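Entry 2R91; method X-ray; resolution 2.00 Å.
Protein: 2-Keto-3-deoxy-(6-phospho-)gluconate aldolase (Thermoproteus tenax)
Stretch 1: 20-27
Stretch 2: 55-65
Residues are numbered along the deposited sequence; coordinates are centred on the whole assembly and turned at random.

Stretch 1 20-27: LFANHVKN
Stretch 2 (55-65) ELTDAATSAAR

This is a small apolar helix-to-helix contact, in which an alanine-rich surface of the second stretch receives Phe-21 and Val-25 of the first, with no direct hydrogen bond between the two.

Residues 20-27 are helical throughout, as the backbone bonds from Val-25 N to Phe-21 O (2.8 Å) and from Asn-27 N to Asn-23 O (2.9 Å) attest. Residues 55-63 form the second helix. Near its end phi/psi drifts to -98/-23 at Ala-63, and Ala-64, at -134/146, leaves the helical region, although Ala-64 N still bonds to Ala-60 O at 2.9 Å. The axes approach to 9.5 Å, with N-to-C directions 39° apart (signed crossing angle -39°). Register is set by Ala-22 and Ala-63, whose CA atoms lie 5.6 Å apart; the pair's CB atoms are 4.5 Å apart. The contact buries 327 Å², both sides summed.

Phe-21 has the largest area covered by the other stretch, 84 Å²; Ala-63 follows with 71 Å². The CA-to-CB bond of Phe-21 points toward the second helix, and chi1 of -175° (t) with chi2 of 84° brings the ring against three residues: CE1 lies 3.3 Å from Leu-56 CD1, CD2 3.5 Å from Ala-59 CB, and CE2 3.5 Å from Ala-60 N and 4.0 Å from Ala-60 CB. Leu-56 CD1, Ala-59 CB and Ala-60 N all sit oblique to the ring. The CA-to-CB bond of Leu-56 points sideways, but its t/p rotamer (-180°, 65°) carries the side-chain end nearer.

One helical turn after Phe-21, the CA-to-CB bond of Val-25 (chi1 165°, t) also points toward the partner, with CG1 3.7 Å from Ala-63 CB and 4.0 Å from Ala-64 CB.

At the exposed margin, Lys-26 extends (m, t, t, t), its CE 4.1 Å from Ala-63 CB. A water bridges Lys-26 NZ (3.3 Å to the water O) and Ser-62 O (3.5 Å to the water O) through two weak hydrogen bonds.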

ATOM      1  N   LEU A  20      30.216 -26.263   6.332  1.00 30.98           N
ATOM      2  CA  LEU A  20      28.776 -26.427   6.014  1.00 28.81           C
ATOM      3  C   LEU A  20      28.449 -25.734   4.675  1.00 26.26           C
ATOM      4  O   LEU A  20      27.792 -26.315   3.821  1.00 27.08           O
ATOM      5  CB  LEU A  20      27.897 -25.883   7.129  1.00 27.03           C
ATOM      6  CG  LEU A  20      27.919 -26.613   8.454  1.00 28.65           C
ATOM      7  CD1 LEU A  20      26.983 -25.908   9.418  1.00 27.46           C
ATOM      8  CD2 LEU A  20      27.532 -28.115   8.272  1.00 28.50           C
ATOM      9  N   PHE A  21      28.949 -24.519   4.488  1.00 25.03           N
ATOM     10  CA  PHE A  21      28.659 -23.731   3.284  1.00 25.43           C
ATOM     11  C   PHE A  21      29.150 -24.400   1.997  1.00 26.79           C
ATOM     12  O   PHE A  21      28.427 -24.467   0.997  1.00 25.49           O
ATOM     13  CB  PHE A  21      29.248 -22.323   3.435  1.00 25.55           C
ATOM     14  CG  PHE A  21      28.916 -21.395   2.312  1.00 25.50           C
ATOM     15  CD1 PHE A  21      27.707 -20.701   2.297  1.00 24.91           C
ATOM     16  CD2 PHE A  21      29.810 -21.207   1.258  1.00 25.88           C
ATOM     17  CE1 PHE A  21      27.387 -19.843   1.252  1.00 24.97           C
ATOM     18  CE2 PHE A  21      29.506 -20.346   0.212  1.00 25.77           C
ATOM     19  CZ  PHE A  21      28.279 -19.656   0.211  1.00 26.09           C
ATOM     20  N   ALA A  22      30.386 -24.896   2.029  1.00 26.34           N
ATOM     21  CA  ALA A  22      31.002 -25.544   0.876  1.00 26.91           C
ATOM     22  C   ALA A  22      30.305 -26.832   0.509  1.00 25.71           C
ATOM     23  O   ALA A  22      30.146 -27.101  -0.658  1.00 25.63           O
ATOM     24  CB  ALA A  22      32.520 -25.852   1.154  1.00 26.87           C
ATOM     25  N   ASN A  23      29.949 -27.642   1.499  1.00 25.14           N
ATOM     26  CA  ASN A  23      29.241 -28.879   1.241  1.00 26.90           C
ATOM     27  C   ASN A  23      27.919 -28.549   0.543  1.00 25.43           C
ATOM     28  O   ASN A  23      27.580 -29.153  -0.477  1.00 24.72           O
ATOM     29  CB  ASN A  23      28.960 -29.623   2.553  1.00 29.34           C
ATOM     30  CG  ASN A  23      28.093 -30.871   2.357  1.00 32.40           C
ATOM     31  OD1 ASN A  23      28.559 -31.883   1.836  1.00 32.90           O
ATOM     32  ND2 ASN A  23      26.827 -30.804   2.793  1.00 31.47           N
ATOM     33  N   HIS A  24      27.203 -27.574   1.099  1.00 23.79           N
ATOM     34  CA  HIS A  24      25.882 -27.154   0.548  1.00 21.99           C
ATOM     35  C   HIS A  24      26.036 -26.632  -0.878  1.00 21.65           C
ATOM     36  O   HIS A  24      25.359 -27.071  -1.781  1.00 22.04           O
ATOM     37  CB  HIS A  24      25.262 -26.074   1.450  1.00 19.67           C
ATOM     38  CG  HIS A  24      23.946 -25.537   0.938  1.00 20.91           C
ATOM     39  ND1 HIS A  24      22.857 -26.351   0.699  1.00 20.85           N
ATOM     40  CD2 HIS A  24      23.545 -24.273   0.643  1.00 19.51           C
ATOM     41  CE1 HIS A  24      21.843 -25.608   0.263  1.00 20.55           C
ATOM     42  NE2 HIS A  24      22.233 -24.348   0.223  1.00 20.28           N
ATOM     43  N   VAL A  25      26.963 -25.709  -1.109  1.00 23.06           N
ATOM     44  CA  VAL A  25      27.162 -25.197  -2.463  1.00 22.92           C
ATOM     45  C   VAL A  25      27.509 -26.296  -3.485  1.00 24.70           C
ATOM     46  O   VAL A  25      26.997 -26.320  -4.613  1.00 23.28           O
ATOM     47  CB  VAL A  25      28.222 -24.093  -2.497  1.00 23.06           C
ATOM     48  CG1 VAL A  25      28.669 -23.847  -3.936  1.00 22.95           C
ATOM     49  CG2 VAL A  25      27.682 -22.786  -1.850  1.00 21.83           C
ATOM     50  N   LYS A  26      28.384 -27.214  -3.092  1.00 26.19           N
ATOM     51  CA  LYS A  26      28.804 -28.260  -4.007  1.00 29.19           C
ATOM     52  C   LYS A  26      27.650 -29.230  -4.306  1.00 26.59           C
ATOM     53  O   LYS A  26      27.512 -29.706  -5.432  1.00 25.30           O
ATOM     54  CB  LYS A  26      30.028 -28.986  -3.440  1.00 31.79           C
ATOM     55  CG  LYS A  26      31.292 -28.079  -3.449  1.00 34.56           C
ATOM     56  CD  LYS A  26      32.397 -28.647  -2.519  1.00 35.63           C
ATOM     57  CE  LYS A  26      33.509 -27.619  -2.249  1.00 36.86           C
ATOM     58  NZ  LYS A  26      34.395 -28.085  -1.121  1.00 40.37           N
ATOM     59  N   ASN A  27      26.827 -29.513  -3.301  1.00 24.58           N
ATOM     60  CA  ASN A  27      25.612 -30.303  -3.548  1.00 24.31           C
ATOM     61  C   ASN A  27      24.664 -29.626  -4.542  1.00 22.77           C
ATOM     62  O   ASN A  27      24.283 -30.196  -5.575  1.00 21.78           O
ATOM     63  CB  ASN A  27      24.859 -30.589  -2.247  1.00 24.35           C
ATOM     64  CG  ASN A  27      23.560 -31.353  -2.492  1.00 25.60           C
ATOM     65  OD1 ASN A  27      23.591 -32.465  -3.014  1.00 26.09           O
ATOM     66  ND2 ASN A  27      22.416 -30.745  -2.158  1.00 23.55           N
ATOM     67  N   GLU A  55      34.176 -13.049   3.931  1.00 19.68           N
ATOM     68  CA  GLU A  55      34.347 -14.475   4.216  1.00 21.97           C
ATOM     69  C   GLU A  55      33.460 -15.314   3.302  1.00 22.00           C
ATOM     70  O   GLU A  55      33.848 -16.355   2.775  1.00 20.32           O
ATOM     71  CB  GLU A  55      34.000 -14.788   5.663  1.00 24.68           C
ATOM     72  CG  GLU A  55      34.974 -14.191   6.640  1.00 30.42           C
ATOM     73  CD  GLU A  55      34.406 -14.077   8.042  1.00 32.47           C
ATOM     74  OE1 GLU A  55      33.523 -14.867   8.393  1.00 35.00           O
ATOM     75  OE2 GLU A  55      34.817 -13.177   8.787  1.00 33.78           O
ATOM     76  N   LEU A  56      32.241 -14.838   3.113  1.00 22.42           N
ATOM     77  CA  LEU A  56      31.286 -15.525   2.280  1.00 21.55           C
ATOM     78  C   LEU A  56      31.721 -15.499   0.802  1.00 20.52           C
ATOM     79  O   LEU A  56      31.639 -16.503   0.099  1.00 19.68           O
ATOM     80  CB  LEU A  56      29.914 -14.862   2.544  1.00 22.93           C
ATOM     81  CG  LEU A  56      28.688 -15.369   1.820  1.00 24.78           C
ATOM     82  CD1 LEU A  56      28.400 -16.845   2.283  1.00 24.13           C
ATOM     83  CD2 LEU A  56      27.521 -14.419   2.156  1.00 22.41           C
ATOM     84  N   THR A  57      32.248 -14.367   0.343  1.00 20.71           N
ATOM     85  CA  THR A  57      32.824 -14.263  -1.002  1.00 20.34           C
ATOM     86  C   THR A  57      33.939 -15.299  -1.201  1.00 20.81           C
ATOM     87  O   THR A  57      34.005 -15.978  -2.238  1.00 20.26           O
ATOM     88  CB  THR A  57      33.423 -12.838  -1.231  1.00 22.16           C
ATOM     89  OG1 THR A  57      32.371 -11.866  -1.234  1.00 23.02           O
ATOM     90  CG2 THR A  57      34.219 -12.742  -2.537  1.00 20.31           C
ATOM     91  N   ASP A  58      34.816 -15.437  -0.209  1.00 21.33           N
ATOM     92  CA  ASP A  58      35.921 -16.413  -0.338  1.00 22.05           C
ATOM     93  C   ASP A  58      35.345 -17.818  -0.419  1.00 22.08           C
ATOM     94  O   ASP A  58      35.765 -18.622  -1.257  1.00 23.01           O
ATOM     95  CB  ASP A  58      36.860 -16.340   0.873  1.00 22.76           C
ATOM     96  CG  ASP A  58      37.703 -15.071   0.902  1.00 24.86           C
ATOM     97  OD1 ASP A  58      37.939 -14.448  -0.136  1.00 24.67           O
ATOM     98  OD2 ASP A  58      38.169 -14.708   1.995  1.00 28.86           O
ATOM     99  N   ALA A  59      34.383 -18.124   0.464  1.00 21.93           N
ATOM    100  CA  ALA A  59      33.796 -19.477   0.502  1.00 22.35           C
ATOM    101  C   ALA A  59      33.067 -19.795  -0.793  1.00 22.33           C
ATOM    102  O   ALA A  59      33.184 -20.902  -1.315  1.00 21.19           O
ATOM    103  CB  ALA A  59      32.853 -19.652   1.737  1.00 22.45           C
ATOM    104  N   ALA A  60      32.310 -18.821  -1.311  1.00 22.67           N
ATOM    105  CA  ALA A  60      31.508 -19.044  -2.525  1.00 22.14           C
ATOM    106  C   ALA A  60      32.421 -19.243  -3.734  1.00 22.90           C
ATOM    107  O   ALA A  60      32.259 -20.207  -4.495  1.00 21.29           O
ATOM    108  CB  ALA A  60      30.526 -17.840  -2.774  1.00 20.51           C
ATOM    109  N   THR A  61      33.379 -18.320  -3.922  1.00 22.18           N
ATOM    110  CA  THR A  61      34.305 -18.430  -5.064  1.00 22.80           C
ATOM    111  C   THR A  61      35.243 -19.654  -4.978  1.00 24.44           C
ATOM    112  O   THR A  61      35.705 -20.145  -5.990  1.00 25.73           O
ATOM    113  CB  THR A  61      35.130 -17.131  -5.325  1.00 22.64           C
ATOM    114  OG1 THR A  61      35.891 -16.786  -4.156  1.00 23.14           O
ATOM    115  CG2 THR A  61      34.206 -15.968  -5.708  1.00 22.30           C
ATOM    116  N   SER A  62      35.521 -20.174  -3.795  1.00 25.51           N
ATOM    117  CA  SER A  62      36.297 -21.396  -3.795  1.00 28.66           C
ATOM    118  C   SER A  62      35.426 -22.664  -3.977  1.00 29.30           C
ATOM    119  O   SER A  62      35.935 -23.712  -4.360  1.00 30.29           O
ATOM    120  CB  SER A  62      37.284 -21.451  -2.632  1.00 30.94           C
ATOM    121  OG  SER A  62      36.631 -21.549  -1.388  1.00 36.15           O
ATOM    122  N   ALA A  63      34.108 -22.547  -3.796  1.00 27.63           N
ATOM    123  CA  ALA A  63      33.207 -23.709  -3.961  1.00 27.14           C
ATOM    124  C   ALA A  63      32.508 -23.778  -5.336  1.00 26.91           C
ATOM    125  O   ALA A  63      32.100 -24.859  -5.781  1.00 28.49           O
ATOM    126  CB  ALA A  63      32.171 -23.774  -2.811  1.00 27.11           C
ATOM    127  N   ALA A  64      32.379 -22.643  -6.021  1.00 25.64           N
ATOM    128  CA  ALA A  64      31.608 -22.607  -7.255  1.00 25.53           C
ATOM    129  C   ALA A  64      32.375 -21.869  -8.319  1.00 25.62           C
ATOM    130  O   ALA A  64      33.037 -20.879  -8.029  1.00 24.77           O
ATOM    131  CB  ALA A  64      30.248 -21.907  -7.027  1.00 24.48           C
ATOM    132  N   ARG A  65      32.224 -22.294  -9.562  1.00 25.81           N
ATOM    133  CA  ARG A  65      32.911 -21.609 -10.664  1.00 28.90           C
ATOM    134  C   ARG A  65      32.257 -20.322 -11.089  1.00 26.77           C
ATOM    135  O   ARG A  65      32.922 -19.486 -11.674  1.00 25.37           O
ATOM    136  CB  ARG A  65      33.004 -22.515 -11.882  1.00 33.79           C
ATOM    137  CG  ARG A  65      33.444 -23.911 -11.510  1.00 39.53           C
ATOM    138  CD  ARG A  65      34.924 -24.103 -11.742  1.00 44.29           C
ATOM    139  NE  ARG A  65      35.142 -24.562 -13.113  1.00 48.01           N
ATOM    140  CZ  ARG A  65      35.508 -25.792 -13.454  1.00 49.60           C
ATOM    141  NH1 ARG A  65      35.724 -26.716 -12.525  1.00 50.58           N
ATOM    142  NH2 ARG A  65      35.673 -26.093 -14.735  1.00 50.73           N
TER
HETATM  143  O   HOH W   1      36.604 -26.924  -3.291  1.00 49.99           O